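Local coordinates for 1,3-alpha-isomaltosidase (Kribbella flavida DSM 17836, PDB 5X3I), which hydrolyses the alpha-1,3-glucosidic linkages of a cyclic tetrasaccharide derived from starch, releasing isomaltose inside the cell, at residues 456-470 against 504-518. The protein carries 1 engineered substitution. Sequence-based numbering, arbitrary orientation.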
loop_
_atom_site.group_PDB
_atom_site.type_symbol
_atom_site.label_atom_id
_atom_site.label_comp_id
_atom_site.label_asym_id
_atom_site.label_seq_id
_atom_site.Cartn_x
_atom_site.Cartn_y
_atom_site.Cartn_z
ATOM N N ARG A 456 -18.172 11.058 9.766
ATOM C CA ARG A 456 -17.181 10.760 10.790
ATOM C C ARG A 456 -16.853 11.962 11.705
ATOM O O ARG A 456 -16.090 11.820 12.665
ATOM C CB ARG A 456 -15.890 10.262 10.137
ATOM C CG ARG A 456 -15.955 8.860 9.519
ATOM C CD ARG A 456 -16.623 8.815 8.146
ATOM N NE ARG A 456 -16.540 7.456 7.626
ATOM C CZ ARG A 456 -17.283 6.952 6.648
ATOM N NH1 ARG A 456 -18.191 7.693 6.016
ATOM N NH2 ARG A 456 -17.103 5.686 6.304
ATOM N N ARG A 457 -17.413 13.128 11.392
ATOM C CA ARG A 457 -17.001 14.356 12.071
ATOM C C ARG A 457 -17.186 14.286 13.594
ATOM O O ARG A 457 -16.305 14.709 14.341
ATOM C CB ARG A 457 -17.745 15.576 11.514
ATOM C CG ARG A 457 -17.375 16.897 12.190
ATOM C CD ARG A 457 -17.900 18.114 11.421
ATOM N NE ARG A 457 -17.291 18.180 10.102
ATOM C CZ ARG A 457 -16.067 18.640 9.867
ATOM N NH1 ARG A 457 -15.324 19.115 10.863
ATOM N NH2 ARG A 457 -15.588 18.635 8.630
ATOM N N TYR A 458 -18.310 13.737 14.048
ATOM C CA TYR A 458 -18.564 13.645 15.487
ATOM C C TYR A 458 -17.526 12.766 16.201
ATOM O O TYR A 458 -17.290 12.930 17.394
ATOM C CB TYR A 458 -19.976 13.118 15.762
ATOM C CG TYR A 458 -20.120 11.625 15.578
ATOM C CD1 TYR A 458 -20.247 11.075 14.311
ATOM C CD2 TYR A 458 -20.137 10.768 16.669
ATOM C CE1 TYR A 458 -20.385 9.708 14.135
ATOM C CE2 TYR A 458 -20.275 9.392 16.505
ATOM C CZ TYR A 458 -20.395 8.872 15.230
ATOM O OH TYR A 458 -20.522 7.523 15.047
ATOM N N LEU A 459 -16.888 11.854 15.470
ATOM C CA LEU A 459 -15.863 11.004 16.068
ATOM C C LEU A 459 -14.650 11.825 16.474
ATOM O O LEU A 459 -14.057 11.571 17.522
ATOM C CB LEU A 459 -15.436 9.878 15.122
ATOM C CG LEU A 459 -16.509 8.886 14.680
ATOM C CD1 LEU A 459 -16.036 8.124 13.439
ATOM C CD2 LEU A 459 -16.860 7.907 15.807
ATOM N N VAL A 460 -14.276 12.793 15.639
ATOM C CA VAL A 460 -13.176 13.699 15.977
ATOM C C VAL A 460 -13.600 14.863 16.895
ATOM O O VAL A 460 -12.874 15.219 17.812
ATOM C CB VAL A 460 -12.503 14.277 14.715
ATOM C CG1 VAL A 460 -11.288 15.069 15.103
ATOM C CG2 VAL A 460 -12.065 13.160 13.782
ATOM N N GLU A 461 -14.757 15.462 16.640
ATOM C CA GLU A 461 -15.149 16.662 17.379
ATOM C C GLU A 461 -15.747 16.362 18.769
ATOM O O GLU A 461 -15.425 17.038 19.732
ATOM C CB GLU A 461 -16.105 17.510 16.535
ATOM C CG GLU A 461 -15.402 18.080 15.313
ATOM C CD GLU A 461 -16.206 19.121 14.559
ATOM O OE1 GLU A 461 -17.367 19.388 14.918
ATOM O OE2 GLU A 461 -15.665 19.657 13.571
ATOM N N HIS A 462 -16.598 15.351 18.871
ATOM C CA HIS A 462 -17.145 14.948 20.162
ATOM C C HIS A 462 -16.219 13.957 20.860
ATOM O O HIS A 462 -15.784 14.208 21.974
ATOM C CB HIS A 462 -18.548 14.361 20.030
ATOM C CG HIS A 462 -19.088 13.812 21.318
ATOM N ND1 HIS A 462 -19.471 14.616 22.372
ATOM C CD2 HIS A 462 -19.289 12.537 21.726
ATOM C CE1 HIS A 462 -19.887 13.858 23.371
ATOM N NE2 HIS A 462 -19.793 12.593 23.002
ATOM N N PHE A 463 -15.967 12.804 20.240
ATOM C CA PHE A 463 -15.157 11.779 20.894
ATOM C C PHE A 463 -13.650 12.071 20.924
ATOM O O PHE A 463 -12.917 11.370 21.599
ATOM C CB PHE A 463 -15.418 10.409 20.252
ATOM C CG PHE A 463 -16.777 9.866 20.549
ATOM C CD1 PHE A 463 -17.081 9.386 21.814
ATOM C CD2 PHE A 463 -17.766 9.859 19.579
ATOM C CE1 PHE A 463 -18.347 8.902 22.106
ATOM C CE2 PHE A 463 -19.024 9.377 19.855
ATOM C CZ PHE A 463 -19.321 8.893 21.125
ATOM N N ASP A 464 -13.199 13.099 20.212
ATOM C CA ASP A 464 -11.790 13.528 20.232
ATOM C C ASP A 464 -10.799 12.439 19.743
ATOM O O ASP A 464 -9.669 12.350 20.217
ATOM C CB ASP A 464 -11.408 13.992 21.641
ATOM C CG ASP A 464 -10.139 14.841 21.659
ATOM O OD1 ASP A 464 -9.859 15.568 20.684
ATOM O OD2 ASP A 464 -9.412 14.752 22.652
ATOM N N VAL A 465 -11.249 11.616 18.799
ATOM C CA VAL A 465 -10.387 10.626 18.149
ATOM C C VAL A 465 -9.172 11.315 17.496
ATOM O O VAL A 465 -9.282 12.405 16.955
ATOM C CB VAL A 465 -11.211 9.803 17.128
ATOM C CG1 VAL A 465 -10.323 9.046 16.141
ATOM C CG2 VAL A 465 -12.133 8.852 17.889
ATOM N N ASP A 466 -8.004 10.702 17.620
ATOM C CA ASP A 466 -6.769 11.324 17.170
ATOM C C ASP A 466 -6.295 10.988 15.753
ATOM O O ASP A 466 -5.341 11.577 15.269
ATOM C CB ASP A 466 -5.680 10.976 18.154
ATOM C CG ASP A 466 -6.090 11.297 19.570
ATOM O OD1 ASP A 466 -6.396 10.370 20.309
ATOM O OD2 ASP A 466 -6.172 12.483 19.897
ATOM N N GLY A 467 -6.936 10.035 15.104
ATOM C CA GLY A 467 -6.493 9.643 13.774
ATOM C C GLY A 467 -7.351 8.545 13.192
ATOM O O GLY A 467 -8.231 8.031 13.865
ATOM N N PHE A 468 -7.094 8.189 11.943
ATOM C CA PHE A 468 -7.863 7.141 11.288
ATOM C C PHE A 468 -6.930 6.178 10.588
ATOM O O PHE A 468 -5.985 6.590 9.924
ATOM C CB PHE A 468 -8.859 7.730 10.290
ATOM C CG PHE A 468 -9.955 8.522 10.923
ATOM C CD1 PHE A 468 -9.903 9.908 10.948
ATOM C CD2 PHE A 468 -11.035 7.884 11.507
ATOM C CE1 PHE A 468 -10.919 10.644 11.542
ATOM C CE2 PHE A 468 -12.048 8.606 12.097
ATOM C CZ PHE A 468 -11.991 9.989 12.111
ATOM N N LYS A 469 -7.204 4.891 10.711
ATOM C CA LYS A 469 -6.407 3.962 9.971
ATOM C C LYS A 469 -7.187 3.813 8.689
ATOM O O LYS A 469 -8.177 3.073 8.632
ATOM C CB LYS A 469 -6.273 2.633 10.716
ATOM C CG LYS A 469 -5.593 1.506 9.939
ATOM C CD LYS A 469 -5.260 0.310 10.840
ATOM C CE LYS A 469 -4.387 -0.723 10.110
ATOM N NZ LYS A 469 -4.055 -1.923 10.920
ATOM N N THR A 470 -6.671 4.413 7.629
ATOM C CA THR A 470 -7.467 4.438 6.428
ATOM C C THR A 470 -6.902 3.289 5.625
ATOM O O THR A 470 -5.964 3.437 4.848
ATOM C CB THR A 470 -7.285 5.788 5.699
ATOM O OG1 THR A 470 -5.947 6.265 5.953
ATOM C CG2 THR A 470 -8.264 6.838 6.223
ATOM N N PHE A 504 -9.327 12.191 4.761
ATOM C CA PHE A 504 -9.381 12.075 6.211
ATOM C C PHE A 504 -8.326 12.954 6.896
ATOM O O PHE A 504 -8.557 13.444 8.009
ATOM C CB PHE A 504 -9.303 10.606 6.618
ATOM C CG PHE A 504 -10.623 9.900 6.421
ATOM C CD1 PHE A 504 -11.585 9.907 7.421
ATOM C CD2 PHE A 504 -10.943 9.319 5.203
ATOM C CE1 PHE A 504 -12.828 9.316 7.227
ATOM C CE2 PHE A 504 -12.189 8.731 5.013
ATOM C CZ PHE A 504 -13.121 8.722 6.031
ATOM N N GLY A 505 -7.220 13.219 6.209
ATOM C CA GLY A 505 -6.287 14.240 6.660
ATOM C C GLY A 505 -7.005 15.571 6.854
ATOM O O GLY A 505 -6.872 16.220 7.897
ATOM N N ASP A 506 -7.800 15.952 5.860
ATOM C CA ASP A 506 -8.534 17.211 5.881
ATOM C C ASP A 506 -9.620 17.259 6.962
ATOM O O ASP A 506 -9.841 18.306 7.553
ATOM C CB ASP A 506 -9.166 17.493 4.516
ATOM C CG ASP A 506 -8.173 18.091 3.520
ATOM O OD1 ASP A 506 -7.023 18.376 3.910
ATOM O OD2 ASP A 506 -8.559 18.292 2.361
ATOM N N LEU A 507 -10.309 16.146 7.184
ATOM C CA LEU A 507 -11.259 16.061 8.292
ATOM C C LEU A 507 -10.583 16.426 9.616
ATOM O O LEU A 507 -11.066 17.271 10.347
ATOM C CB LEU A 507 -11.872 14.662 8.394
ATOM C CG LEU A 507 -12.752 14.455 9.629
ATOM C CD1 LEU A 507 -13.939 15.430 9.606
ATOM C CD2 LEU A 507 -13.219 13.013 9.730
ATOM N N LEU A 508 -9.457 15.783 9.889
ATOM C CA LEU A 508 -8.684 16.017 11.094
ATOM C C LEU A 508 -8.256 17.490 11.172
ATOM O O LEU A 508 -8.499 18.139 12.179
ATOM C CB LEU A 508 -7.483 15.073 11.144
ATOM C CG LEU A 508 -7.841 13.631 11.516
ATOM C CD1 LEU A 508 -6.746 12.665 11.122
ATOM C CD2 LEU A 508 -8.153 13.529 13.036
ATOM N N ARG A 509 -7.668 18.012 10.096
ATOM C CA ARG A 509 -7.345 19.440 10.002
ATOM C C ARG A 509 -8.534 20.333 10.337
ATOM O O ARG A 509 -8.387 21.303 11.053
ATOM C CB ARG A 509 -6.835 19.809 8.599
ATOM C CG ARG A 509 -5.502 19.164 8.198
ATOM C CD ARG A 509 -4.977 19.706 6.839
ATOM N NE ARG A 509 -3.725 19.055 6.489
ATOM C CZ ARG A 509 -3.641 17.904 5.831
ATOM N NH1 ARG A 509 -4.741 17.289 5.415
ATOM N NH2 ARG A 509 -2.453 17.371 5.582
ATOM N N SER A 510 -9.712 20.001 9.817
ATOM C CA SER A 510 -10.868 20.872 9.964
ATOM C C SER A 510 -11.347 20.894 11.411
ATOM O O SER A 510 -12.055 21.800 11.813
ATOM C CB SER A 510 -12.015 20.437 9.044
ATOM O OG SER A 510 -12.676 19.300 9.566
ATOM N N ALA A 511 -10.968 19.869 12.162
ATOM C CA ALA A 511 -11.270 19.764 13.581
ATOM C C ALA A 511 -10.121 20.297 14.428
ATOM O O ALA A 511 -10.109 20.126 15.630
ATOM C CB ALA A 511 -11.581 18.341 13.947
ATOM N N GLY A 512 -9.112 20.877 13.791
ATOM C CA GLY A 512 -8.018 21.488 14.525
ATOM C C GLY A 512 -6.952 20.507 14.968
ATOM O O GLY A 512 -6.123 20.834 15.809
ATOM N N LYS A 513 -6.949 19.317 14.373
ATOM C CA LYS A 513 -6.014 18.270 14.751
ATOM C C LYS A 513 -5.067 17.928 13.606
ATOM O O LYS A 513 -5.378 18.171 12.456
ATOM C CB LYS A 513 -6.756 17.014 15.190
ATOM C CG LYS A 513 -7.659 17.221 16.387
ATOM C CD LYS A 513 -8.188 15.913 16.906
ATOM C CE LYS A 513 -7.372 15.426 18.082
ATOM N NZ LYS A 513 -8.099 14.385 18.836
ATOM N N ALA A 514 -3.916 17.366 13.937
ATOM C CA ALA A 514 -2.934 16.964 12.930
ATOM C C ALA A 514 -3.473 15.853 12.026
ATOM O O ALA A 514 -4.227 14.995 12.476
ATOM C CB ALA A 514 -1.663 16.521 13.592
ATOM N N PRO A 515 -3.074 15.873 10.739
ATOM C CA PRO A 515 -3.646 14.963 9.741
ATOM C C PRO A 515 -3.068 13.569 9.878
ATOM O O PRO A 515 -2.388 13.103 8.959
ATOM C CB PRO A 515 -3.235 15.601 8.407
ATOM C CG PRO A 515 -1.909 16.256 8.721
ATOM C CD PRO A 515 -2.060 16.766 10.152
ATOM N N VAL A 516 -3.339 12.895 10.992
ATOM C CA VAL A 516 -2.721 11.613 11.167
ATOM C C VAL A 516 -3.681 10.578 10.604
ATOM O O VAL A 516 -4.567 10.114 11.283
ATOM C CB VAL A 516 -2.438 11.317 12.685
ATOM C CG1 VAL A 516 -1.850 9.932 12.876
ATOM C CG2 VAL A 516 -1.519 12.374 13.290
ATOM N N THR A 517 -3.352 10.100 9.410
ATOM C CA THR A 517 -4.036 9.002 8.756
ATOM C C THR A 517 -2.963 7.928 8.748
ATOM O O THR A 517 -1.780 8.241 8.845
ATOM C CB THR A 517 -4.526 9.334 7.300
ATOM O OG1 THR A 517 -3.470 9.957 6.567
ATOM C CG2 THR A 517 -5.723 10.278 7.315
ATOM N N PHE A 518 -3.383 6.675 8.721
ATOM C CA PHE A 518 -2.479 5.552 8.727
ATOM C C PHE A 518 -2.945 4.637 7.581
ATOM O O PHE A 518 -3.970 3.979 7.705
ATOM C CB PHE A 518 -2.555 4.896 10.111
ATOM C CG PHE A 518 -1.570 3.782 10.368
ATOM C CD1 PHE A 518 -2.016 2.515 10.658
ATOM C CD2 PHE A 518 -0.216 4.017 10.415
ATOM C CE1 PHE A 518 -1.120 1.481 10.955
ATOM C CE2 PHE A 518 0.684 2.989 10.706
ATOM C CZ PHE A 518 0.225 1.724 10.985
HETATM O O HOH W 1 -4.423 14.166 15.130
#
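Lys513 NZ is gripped by three oxygens of the 464-466 turn: Asp464 OD1 at 2.8 Å, Asp466 OD2 at 2.9 Å and the carbonyl Val465 O. The ammonium approaches OD1 of Asp464 and OD2 of Asp466 from above the carboxylate planes, and no in-plane approach is used; Asp466 OD1 turns instead to His383 and Val389 N. A bend at chi3 (98°) carries the lysine chain past Val460, whose CG1 presses on Ala511 CB at 3.5 Å, tighter than usual van der Waals contact. On the outer side, Arg457 NH1 and NH2 both donate end-on to Ser510 OG, which lies near the guanidinium plane; the hydroxyl in turn donates to Leu507 O. Leu507 CD1 covers one face of that guanidinium, and NH1 also bridges to Glu461 OE2. A leucine in place of Arg457 would probably leave Ser510 OG without its two donors and Glu461 without this cationic mate. Deeper in, the edge of Phe504 meets the face of Phe468 in an edge-to-face pair, centroids 5.4 Å apart and planes at 60°, while Leu507 CD2 packs against Phe468 CE1 at 3.8 Å. The backbones join as parallel strands: Phe468 N donates to Val516 O, and Phe518 N to Phe468 O at 2.9 Å. Lys469, whose NZ pairs with Glu334, lies close to the inferred nucleophile position, the engineered Ala471. In this TIM barrel, strand 467-470 runs between 388-393 and 517-519, while helix 496-510 packs outside, its last turns running nearly antiparallel to strand 467-470 and crossing helix 457-461 at -45°.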